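Local coordinates for protein lectin (Trichosanthes anguina, PDB 4HR6) that probably binds carbohydrate as a three-chain seed lectin, a nontoxic homologue of the type II ribosome-inactivating proteins, at residues 1-9 and 17-28; 116-124 and 191-199. All coordinates share one frame; numbering follows the deposited sequence.

Overall arrangement
The chain starts at one edge of its five-stranded mixed sheet. Contact 1 closes within the first 28 residues, where strand 3-9 pairs with strand 15-21 as a beta hairpin. The next strand, 26-32, follows after a tight turn. Contact 2 is much longer in range. It joins the bend between helices 103-119 and 121-132 to the segment leaving helix 189-192, with 66 residues between. The two loops neither nest nor cross; they are in series. The centres of contact 1 and contact 2 are about 18 Å apart, yet the contacts touch. Met-25, in the turn of contact 1, packs on Ser-118, Lys-119 and Leu-197, so it links the sheet to the helical part of the fold.

Contact 1: 1-9 and 17-28; sequences NRFYLLTLT and TLAIDVEDMVAV
Strands 3-9 and 17-21 run antiparallel, with five paired residues from Phe-3/Asp-21 to Thr-7/Thr-17. Tyr-4 and Ile-20 form a hydrogen-bonded pair, and Tyr-4 N to Ile-20 O is 2.8 Å. Leu-6 and Leu-18 form another, although the bond from Leu-6 N is weak. Past the strand end, Val-22 N donates to Arg-2 O at 3.0 Å.

Arg-2 carries the polar contact. Its CG is anti to the backbone N (chi1 -175°) and the chain runs out extended, which lays the guanidinium beside Asp-21. The grip is side-on. Arg-2 NE is 2.8 Å from Asp-21 OD1, in the guanidinium plane, and NH2 takes the syn lone pair of OD2 at 2.9 Å. OD1 is met on its syn side but well out of the carboxylate plane, in keeping with the 40° between the two planes. Glu-23 lies over one guanidinium face, where its OE2 is a long 3.7 Å from Arg-2 NH1 and attracts by charge alone. Asp-21 OD1 also accepts from Glu-23 N, from the face opposite Arg-2 NE. This Asx turn leads into a G1 bulge, in which Met-25 and Val-26 both face Asp-21. Asp-21 thus joins the strand end, through Arg-2, to the turn, through Glu-23 N.

On the Phe-3 face, Phe-3 CE2 is 4.1 Å from Val-28 CG2, and Phe-3 packs against Leu-47, Ala-48 and Thr-51 of helix 46-51. Leu-5 CD2 rests on Ala-19 CB at 3.7 Å. The Tyr-4 face includes Ile-20, which packs on Leu-115 of helix 103-119. Tyr-4 OH bonds Glu-23 of another chain. A strand of that chain pairs in parallel with Thr-7 to Thr-9, extending the sheet. This is the N-terminal hairpin of the mixed sheet in the ribosome-inactivating protein fold.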
loop_
_atom_site.group_PDB
_atom_site.type_symbol
_atom_site.label_atom_id
_atom_site.label_comp_id
_atom_site.label_asym_id
_atom_site.label_seq_id
_atom_site.Cartn_x
_atom_site.Cartn_y
_atom_site.Cartn_z
ATOM N N ASN B 1 20.224 20.946 -3.863
ATOM C CA ASN B 1 19.238 22.039 -3.628
ATOM C C ASN B 1 17.801 21.496 -3.534
ATOM O O ASN B 1 17.574 20.281 -3.459
ATOM C CB ASN B 1 19.333 23.096 -4.731
ATOM C CG ASN B 1 18.708 22.625 -6.031
ATOM O OD1 ASN B 1 19.022 21.534 -6.513
ATOM N ND2 ASN B 1 17.799 23.434 -6.596
ATOM N N ARG B 2 16.823 22.395 -3.559
ATOM C CA ARG B 2 15.497 22.038 -3.123
ATOM C C ARG B 2 14.488 21.742 -4.241
ATOM O O ARG B 2 13.423 21.188 -3.980
ATOM C CB ARG B 2 14.990 23.142 -2.237
ATOM C CG ARG B 2 13.652 22.837 -1.627
ATOM C CD ARG B 2 13.405 23.763 -0.486
ATOM N NE ARG B 2 11.995 23.935 -0.277
ATOM C CZ ARG B 2 11.494 24.780 0.614
ATOM N NH1 ARG B 2 12.306 25.494 1.391
ATOM N NH2 ARG B 2 10.175 24.892 0.742
ATOM N N PHE B 3 14.826 22.087 -5.476
ATOM C CA PHE B 3 13.883 21.991 -6.570
ATOM C C PHE B 3 14.311 20.943 -7.594
ATOM O O PHE B 3 15.480 20.853 -7.973
ATOM C CB PHE B 3 13.670 23.383 -7.187
ATOM C CG PHE B 3 13.144 24.378 -6.193
ATOM C CD1 PHE B 3 13.974 25.319 -5.623
ATOM C CD2 PHE B 3 11.844 24.303 -5.755
ATOM C CE1 PHE B 3 13.500 26.194 -4.676
ATOM C CE2 PHE B 3 11.365 25.167 -4.799
ATOM C CZ PHE B 3 12.195 26.120 -4.256
ATOM N N TYR B 4 13.346 20.138 -8.019
ATOM C CA TYR B 4 13.565 19.095 -9.009
ATOM C C TYR B 4 12.868 19.511 -10.307
ATOM O O TYR B 4 11.717 19.964 -10.280
ATOM C CB TYR B 4 12.981 17.806 -8.469
ATOM C CG TYR B 4 13.136 16.588 -9.330
ATOM C CD1 TYR B 4 14.389 16.072 -9.642
ATOM C CD2 TYR B 4 12.015 15.910 -9.795
ATOM C CE1 TYR B 4 14.512 14.916 -10.414
ATOM C CE2 TYR B 4 12.129 14.769 -10.555
ATOM C CZ TYR B 4 13.370 14.272 -10.862
ATOM O OH TYR B 4 13.431 13.125 -11.628
ATOM N N LEU B 5 13.574 19.366 -11.421
ATOM C CA LEU B 5 13.072 19.776 -12.725
ATOM C C LEU B 5 12.730 18.581 -13.552
ATOM O O LEU B 5 13.405 17.565 -13.547
ATOM C CB LEU B 5 14.098 20.589 -13.510
ATOM C CG LEU B 5 14.558 21.911 -12.907
ATOM C CD1 LEU B 5 15.565 22.566 -13.841
ATOM C CD2 LEU B 5 13.386 22.841 -12.653
ATOM N N LEU B 6 11.710 18.769 -14.357
ATOM C CA LEU B 6 11.043 17.687 -14.977
ATOM C C LEU B 6 10.486 18.204 -16.286
ATOM O O LEU B 6 9.762 19.197 -16.300
ATOM C CB LEU B 6 9.954 17.311 -14.008
ATOM C CG LEU B 6 9.314 15.985 -14.159
ATOM C CD1 LEU B 6 8.994 15.493 -12.752
ATOM C CD2 LEU B 6 8.098 16.169 -15.035
ATOM N N THR B 7 10.817 17.544 -17.383
ATOM C CA THR B 7 10.374 17.995 -18.698
ATOM C C THR B 7 9.286 17.098 -19.291
ATOM O O THR B 7 9.363 15.882 -19.243
ATOM C CB THR B 7 11.573 18.086 -19.652
ATOM O OG1 THR B 7 12.542 18.975 -19.083
ATOM C CG2 THR B 7 11.166 18.630 -21.016
ATOM N N LEU B 8 8.260 17.716 -19.847
ATOM C CA LEU B 8 7.215 16.980 -20.551
ATOM C C LEU B 8 7.152 17.534 -21.955
ATOM O O LEU B 8 7.230 18.740 -22.137
ATOM C CB LEU B 8 5.867 17.178 -19.876
ATOM C CG LEU B 8 5.790 16.838 -18.397
ATOM C CD1 LEU B 8 4.542 17.473 -17.813
ATOM C CD2 LEU B 8 5.775 15.337 -18.195
ATOM N N THR B 9 7.007 16.654 -22.939
ATOM C CA THR B 9 6.975 17.046 -24.354
ATOM C C THR B 9 5.727 16.475 -25.045
ATOM O O THR B 9 5.482 15.277 -25.016
ATOM C CB THR B 9 8.239 16.552 -25.059
ATOM O OG1 THR B 9 9.378 17.117 -24.408
ATOM C CG2 THR B 9 8.256 16.956 -26.543
ATOM N N THR B 17 9.051 22.814 -18.870
ATOM C CA THR B 17 9.840 22.381 -17.740
ATOM C C THR B 17 9.095 22.754 -16.474
ATOM O O THR B 17 8.779 23.916 -16.247
ATOM C CB THR B 17 11.219 23.043 -17.726
ATOM O OG1 THR B 17 11.949 22.605 -18.862
ATOM C CG2 THR B 17 11.995 22.644 -16.490
ATOM N N LEU B 18 8.872 21.756 -15.638
ATOM C CA LEU B 18 8.089 21.899 -14.443
ATOM C C LEU B 18 8.994 21.736 -13.224
ATOM O O LEU B 18 9.794 20.797 -13.157
ATOM C CB LEU B 18 7.014 20.837 -14.489
ATOM C CG LEU B 18 6.032 20.736 -13.347
ATOM C CD1 LEU B 18 5.030 21.867 -13.405
ATOM C CD2 LEU B 18 5.350 19.382 -13.464
ATOM N N ALA B 19 8.879 22.658 -12.271
ATOM C CA ALA B 19 9.743 22.663 -11.091
ATOM C C ALA B 19 8.961 22.233 -9.861
ATOM O O ALA B 19 7.848 22.694 -9.624
ATOM C CB ALA B 19 10.358 24.047 -10.874
ATOM N N ILE B 20 9.558 21.335 -9.095
ATOM C CA ILE B 20 8.893 20.682 -7.980
ATOM C C ILE B 20 9.716 20.887 -6.725
ATOM O O ILE B 20 10.911 20.629 -6.727
ATOM C CB ILE B 20 8.749 19.162 -8.234
ATOM C CG1 ILE B 20 7.514 18.873 -9.081
ATOM C CG2 ILE B 20 8.605 18.392 -6.934
ATOM C CD1 ILE B 20 7.682 19.183 -10.537
ATOM N N ASP B 21 9.057 21.345 -5.667
ATOM C CA ASP B 21 9.656 21.510 -4.346
ATOM C C ASP B 21 9.764 20.126 -3.719
ATOM O O ASP B 21 8.751 19.511 -3.471
ATOM C CB ASP B 21 8.735 22.399 -3.509
ATOM C CG ASP B 21 9.353 22.829 -2.165
ATOM O OD1 ASP B 21 10.306 22.190 -1.682
ATOM O OD2 ASP B 21 8.859 23.822 -1.587
ATOM N N VAL B 22 10.969 19.621 -3.470
ATOM C CA VAL B 22 11.116 18.258 -2.913
ATOM C C VAL B 22 10.673 18.165 -1.452
ATOM O O VAL B 22 10.397 17.088 -0.954
ATOM C CB VAL B 22 12.556 17.707 -3.045
ATOM C CG1 VAL B 22 13.047 17.849 -4.484
ATOM C CG2 VAL B 22 13.519 18.416 -2.103
ATOM N N GLU B 23 10.570 19.304 -0.781
ATOM C CA GLU B 23 10.180 19.319 0.609
ATOM C C GLU B 23 8.677 19.052 0.830
ATOM O O GLU B 23 8.321 18.392 1.802
ATOM C CB GLU B 23 10.605 20.641 1.243
ATOM C CG GLU B 23 10.974 20.491 2.698
ATOM C CD GLU B 23 11.550 21.759 3.274
ATOM O OE1 GLU B 23 10.845 22.394 4.092
ATOM O OE2 GLU B 23 12.691 22.109 2.898
ATOM N N ASP B 24 7.819 19.561 -0.057
ATOM C CA ASP B 24 6.359 19.367 0.016
ATOM C C ASP B 24 5.851 18.509 -1.142
ATOM O O ASP B 24 4.668 18.181 -1.217
ATOM C CB ASP B 24 5.629 20.717 -0.047
ATOM C CG ASP B 24 5.933 21.634 1.152
ATOM O OD1 ASP B 24 6.301 21.156 2.246
ATOM O OD2 ASP B 24 5.787 22.856 0.998
ATOM N N MET B 25 6.743 18.159 -2.056
ATOM C CA MET B 25 6.364 17.528 -3.305
ATOM C C MET B 25 5.165 18.200 -3.983
ATOM O O MET B 25 4.161 17.557 -4.296
ATOM C CB MET B 25 6.140 16.018 -3.132
ATOM C CG MET B 25 6.521 15.257 -4.410
ATOM S SD MET B 25 6.190 13.500 -4.320
ATOM C CE MET B 25 6.243 13.092 -6.065
ATOM N N VAL B 26 5.288 19.504 -4.197
ATOM C CA VAL B 26 4.300 20.244 -4.961
ATOM C C VAL B 26 4.990 20.922 -6.132
ATOM O O VAL B 26 6.175 21.265 -6.057
ATOM C CB VAL B 26 3.577 21.327 -4.133
ATOM C CG1 VAL B 26 2.679 20.683 -3.085
ATOM C CG2 VAL B 26 4.579 22.292 -3.485
ATOM N N ALA B 27 4.224 21.128 -7.194
ATOM C CA ALA B 27 4.657 21.934 -8.313
ATOM C C ALA B 27 4.664 23.400 -7.901
ATOM O O ALA B 27 3.724 23.868 -7.312
ATOM C CB ALA B 27 3.724 21.722 -9.488
ATOM N N VAL B 28 5.736 24.111 -8.194
ATOM C CA VAL B 28 5.823 25.534 -7.826
ATOM C C VAL B 28 5.907 26.504 -9.001
ATOM O O VAL B 28 5.578 27.678 -8.856
ATOM C CB VAL B 28 7.017 25.812 -6.879
ATOM C CG1 VAL B 28 6.908 24.971 -5.633
ATOM C CG2 VAL B 28 8.344 25.562 -7.553
#

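Contact 2: 116-124 and 191-199; sequences EASKFRFIE and ILANVALQL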
loop_
_atom_site.group_PDB
_atom_site.type_symbol
_atom_site.label_atom_id
_atom_site.label_comp_id
_atom_site.label_asym_id
_atom_site.label_seq_id
_atom_site.Cartn_x
_atom_site.Cartn_y
_atom_site.Cartn_z
ATOM N N GLU B 116 0.965 12.740 -8.453
ATOM C CA GLU B 116 0.144 11.870 -7.627
ATOM C C GLU B 116 0.368 10.390 -7.983
ATOM O O GLU B 116 0.361 9.517 -7.111
ATOM C CB GLU B 116 -1.322 12.279 -7.731
ATOM C CG GLU B 116 -1.605 13.729 -7.346
ATOM C CD GLU B 116 -1.184 14.046 -5.941
ATOM O OE1 GLU B 116 -1.791 13.487 -5.016
ATOM O OE2 GLU B 116 -0.222 14.829 -5.748
ATOM N N ALA B 117 0.607 10.118 -9.263
ATOM C CA ALA B 117 0.982 8.773 -9.688
ATOM C C ALA B 117 2.299 8.339 -9.073
ATOM O O ALA B 117 2.474 7.150 -8.802
ATOM C CB ALA B 117 1.075 8.695 -11.187
ATOM N N SER B 118 3.238 9.279 -8.883
ATOM C CA SER B 118 4.515 8.931 -8.270
ATOM C C SER B 118 4.344 8.543 -6.802
ATOM O O SER B 118 5.126 7.774 -6.266
ATOM C CB SER B 118 5.512 10.084 -8.384
ATOM O OG SER B 118 5.826 10.353 -9.752
ATOM N N LYS B 119 3.334 9.104 -6.145
ATOM C CA LYS B 119 3.129 8.876 -4.720
ATOM C C LYS B 119 2.476 7.518 -4.448
ATOM O O LYS B 119 2.725 6.909 -3.396
ATOM C CB LYS B 119 2.236 9.967 -4.146
ATOM C CG LYS B 119 2.823 11.368 -4.143
ATOM C CD LYS B 119 1.756 12.371 -3.719
ATOM C CE LYS B 119 2.294 13.777 -3.619
ATOM N NZ LYS B 119 1.190 14.729 -3.344
ATOM N N PHE B 120 1.610 7.083 -5.372
ATOM C CA PHE B 120 0.747 5.924 -5.169
ATOM C C PHE B 120 0.770 4.961 -6.373
ATOM O O PHE B 120 0.455 5.364 -7.484
ATOM C CB PHE B 120 -0.696 6.357 -4.955
ATOM C CG PHE B 120 -0.917 7.176 -3.718
ATOM C CD1 PHE B 120 -1.033 6.568 -2.480
ATOM C CD2 PHE B 120 -1.006 8.565 -3.795
ATOM C CE1 PHE B 120 -1.244 7.321 -1.336
ATOM C CE2 PHE B 120 -1.211 9.326 -2.658
ATOM C CZ PHE B 120 -1.335 8.700 -1.424
ATOM N N ARG B 121 1.103 3.695 -6.118
ATOM C CA ARG B 121 1.036 2.622 -7.115
ATOM C C ARG B 121 -0.359 2.473 -7.720
ATOM O O ARG B 121 -0.492 2.303 -8.922
ATOM C CB ARG B 121 1.508 1.297 -6.508
ATOM C CG ARG B 121 3.004 1.260 -6.183
ATOM C CD ARG B 121 3.559 -0.175 -6.255
ATOM N NE ARG B 121 5.010 -0.200 -6.100
ATOM C CZ ARG B 121 5.667 -0.225 -4.933
ATOM N NH1 ARG B 121 5.016 -0.253 -3.768
ATOM N NH2 ARG B 121 7.000 -0.234 -4.926
ATOM N N PHE B 122 -1.402 2.627 -6.917
ATOM C CA PHE B 122 -2.771 2.529 -7.418
ATOM C C PHE B 122 -3.078 3.568 -8.502
ATOM O O PHE B 122 -3.785 3.278 -9.487
ATOM C CB PHE B 122 -3.766 2.664 -6.267
ATOM C CG PHE B 122 -5.185 2.520 -6.685
ATOM C CD1 PHE B 122 -5.706 1.271 -6.971
ATOM C CD2 PHE B 122 -6.000 3.624 -6.817
ATOM C CE1 PHE B 122 -7.027 1.127 -7.373
ATOM C CE2 PHE B 122 -7.317 3.492 -7.223
ATOM C CZ PHE B 122 -7.836 2.235 -7.493
ATOM N N ILE B 123 -2.523 4.770 -8.341
ATOM C CA ILE B 123 -2.755 5.840 -9.302
ATOM C C ILE B 123 -1.868 5.632 -10.518
ATOM O O ILE B 123 -2.304 5.778 -11.634
ATOM C CB ILE B 123 -2.551 7.249 -8.681
ATOM C CG1 ILE B 123 -3.587 7.479 -7.592
ATOM C CG2 ILE B 123 -2.690 8.339 -9.744
ATOM C CD1 ILE B 123 -3.355 8.748 -6.794
ATOM N N GLU B 124 -0.626 5.292 -10.298
ATOM C CA GLU B 124 0.242 4.898 -11.393
ATOM C C GLU B 124 -0.426 3.845 -12.303
ATOM O O GLU B 124 -0.432 3.987 -13.531
ATOM C CB GLU B 124 1.535 4.341 -10.838
ATOM C CG GLU B 124 2.559 3.965 -11.899
ATOM C CD GLU B 124 3.663 3.086 -11.349
ATOM O OE1 GLU B 124 4.635 2.813 -12.091
ATOM O OE2 GLU B 124 3.573 2.695 -10.168
ATOM N N ILE B 191 -2.029 0.309 2.069
ATOM C CA ILE B 191 -1.066 1.262 2.518
ATOM C C ILE B 191 0.319 0.824 2.113
ATOM O O ILE B 191 0.989 1.500 1.340
ATOM C CB ILE B 191 -1.122 1.456 4.051
ATOM C CG1 ILE B 191 -2.499 1.985 4.470
ATOM C CG2 ILE B 191 -0.014 2.390 4.497
ATOM C CD1 ILE B 191 -2.897 3.312 3.861
ATOM N N LEU B 192 0.733 -0.316 2.645
ATOM C CA LEU B 192 2.097 -0.767 2.568
ATOM C C LEU B 192 2.574 -1.029 1.139
ATOM O O LEU B 192 3.727 -0.773 0.819
ATOM C CB LEU B 192 2.240 -2.051 3.400
ATOM C CG LEU B 192 3.678 -2.510 3.636
ATOM C CD1 LEU B 192 4.441 -1.409 4.354
ATOM C CD2 LEU B 192 3.735 -3.809 4.425
ATOM N N ALA B 193 1.699 -1.541 0.287
ATOM C CA ALA B 193 2.075 -1.843 -1.100
ATOM C C ALA B 193 1.644 -0.764 -2.078
ATOM O O ALA B 193 1.742 -0.961 -3.281
ATOM C CB ALA B 193 1.480 -3.186 -1.533
ATOM N N ASN B 194 1.180 0.377 -1.570
ATOM C CA ASN B 194 0.598 1.408 -2.412
ATOM C C ASN B 194 1.410 2.717 -2.351
ATOM O O ASN B 194 1.831 3.251 -3.379
ATOM C CB ASN B 194 -0.842 1.586 -1.969
ATOM C CG ASN B 194 -1.658 2.426 -2.914
ATOM O OD1 ASN B 194 -1.223 2.787 -4.005
ATOM N ND2 ASN B 194 -2.864 2.743 -2.488
ATOM N N VAL B 195 1.651 3.207 -1.132
ATOM C CA VAL B 195 2.406 4.413 -0.918
ATOM C C VAL B 195 3.842 4.199 -1.342
ATOM O O VAL B 195 4.533 3.368 -0.774
ATOM C CB VAL B 195 2.391 4.851 0.573
ATOM C CG1 VAL B 195 3.169 6.142 0.741
ATOM C CG2 VAL B 195 0.976 5.045 1.061
ATOM N N ALA B 196 4.308 4.962 -2.320
ATOM C CA ALA B 196 5.663 4.765 -2.838
ATOM C C ALA B 196 6.606 5.829 -2.367
ATOM O O ALA B 196 7.805 5.616 -2.395
ATOM C CB ALA B 196 5.666 4.693 -4.370
ATOM N N LEU B 197 6.070 6.982 -1.946
ATOM C CA LEU B 197 6.873 8.075 -1.413
ATOM C C LEU B 197 6.136 8.672 -0.234
ATOM O O LEU B 197 4.922 8.806 -0.282
ATOM C CB LEU B 197 7.060 9.166 -2.459
ATOM C CG LEU B 197 7.974 8.887 -3.645
ATOM C CD1 LEU B 197 7.918 10.059 -4.613
ATOM C CD2 LEU B 197 9.405 8.604 -3.237
ATOM N N GLN B 198 6.854 9.041 0.826
ATOM C CA GLN B 198 6.181 9.665 1.959
ATOM C C GLN B 198 6.767 11.018 2.322
ATOM O O GLN B 198 7.986 11.229 2.272
ATOM C CB GLN B 198 6.113 8.734 3.173
ATOM C CG GLN B 198 7.430 8.352 3.794
ATOM C CD GLN B 198 7.252 7.324 4.896
ATOM O OE1 GLN B 198 6.625 7.601 5.911
ATOM N NE2 GLN B 198 7.815 6.137 4.703
ATOM N N LEU B 199 5.868 11.932 2.671
ATOM C CA LEU B 199 6.251 13.242 3.184
ATOM C C LEU B 199 6.910 13.103 4.555
ATOM O O LEU B 199 6.386 12.412 5.431
ATOM C CB LEU B 199 5.007 14.124 3.302
ATOM C CG LEU B 199 5.193 15.594 3.691
ATOM C CD1 LEU B 199 5.896 16.377 2.600
ATOM C CD2 LEU B 199 3.824 16.192 3.969
HETATM O O HOH W 1 4.755 0.716 -1.203
#
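The Phe-120 ring has Asn-194 OD1 near its edge and Val-195 CG2 obliquely placed at 4.0 Å from CE1. Trp-150 meets the same ring with the planes at about 75°. The Arg-121 guanidinium has Ala-193 O at its edge. This is a helix-to-helix bend of the ribosome-inactivating protein fold, clasped by the segment that follows helix 189-192. Phe-120 is the first residue past helix 103-119 and stands at the N-cap position of helix 121-132.

Three hydrogen bonds close the clasp. Lys-119 O, at the helix end, accepts from Ala-196 N at 2.7 Å. Arg-121 N gives to Asn-194 O at 2.9 Å. Phe-122 N gives to Asn-194 OD1, also at 2.9 Å and tilted 29° from the amide's C=O plane. With chi1 at -169°, Asn-194 turns its amide away from its own N and across to the first turn of helix 121-132. A backbone and a side-chain oxygen of one residue thus serve two N-H groups there. Asn-194 ND2 is held by Ile-190 O, fixing the turn of the amide.

Lys-119 NZ forms a salt bridge with Glu-116 OE2 at 2.8 Å and makes a cation-pi contact with Trp-150. Glu-116, Lys-119 and Trp-150 probably correspond to the Glu-x-x-Arg motif and tryptophan of the active site in toxic relatives, with lysine in the arginine's place. The bend also lies at two interfaces. Ser-118 O and Glu-124 OE2 take Arg-21 of one neighbouring chain. Phe-122 stacks on Tyr-264 of a second neighbouring chain, and Arg-121 NH2 donates to the backbone O of Ala-221 of that second chain. Arg-121 NH1 reaches Ala-193 O weakly at 3.4 Å. It also gives a weak bond to a water, which donates to Leu-192 O and to Val-195 O, 2.7 Å from each.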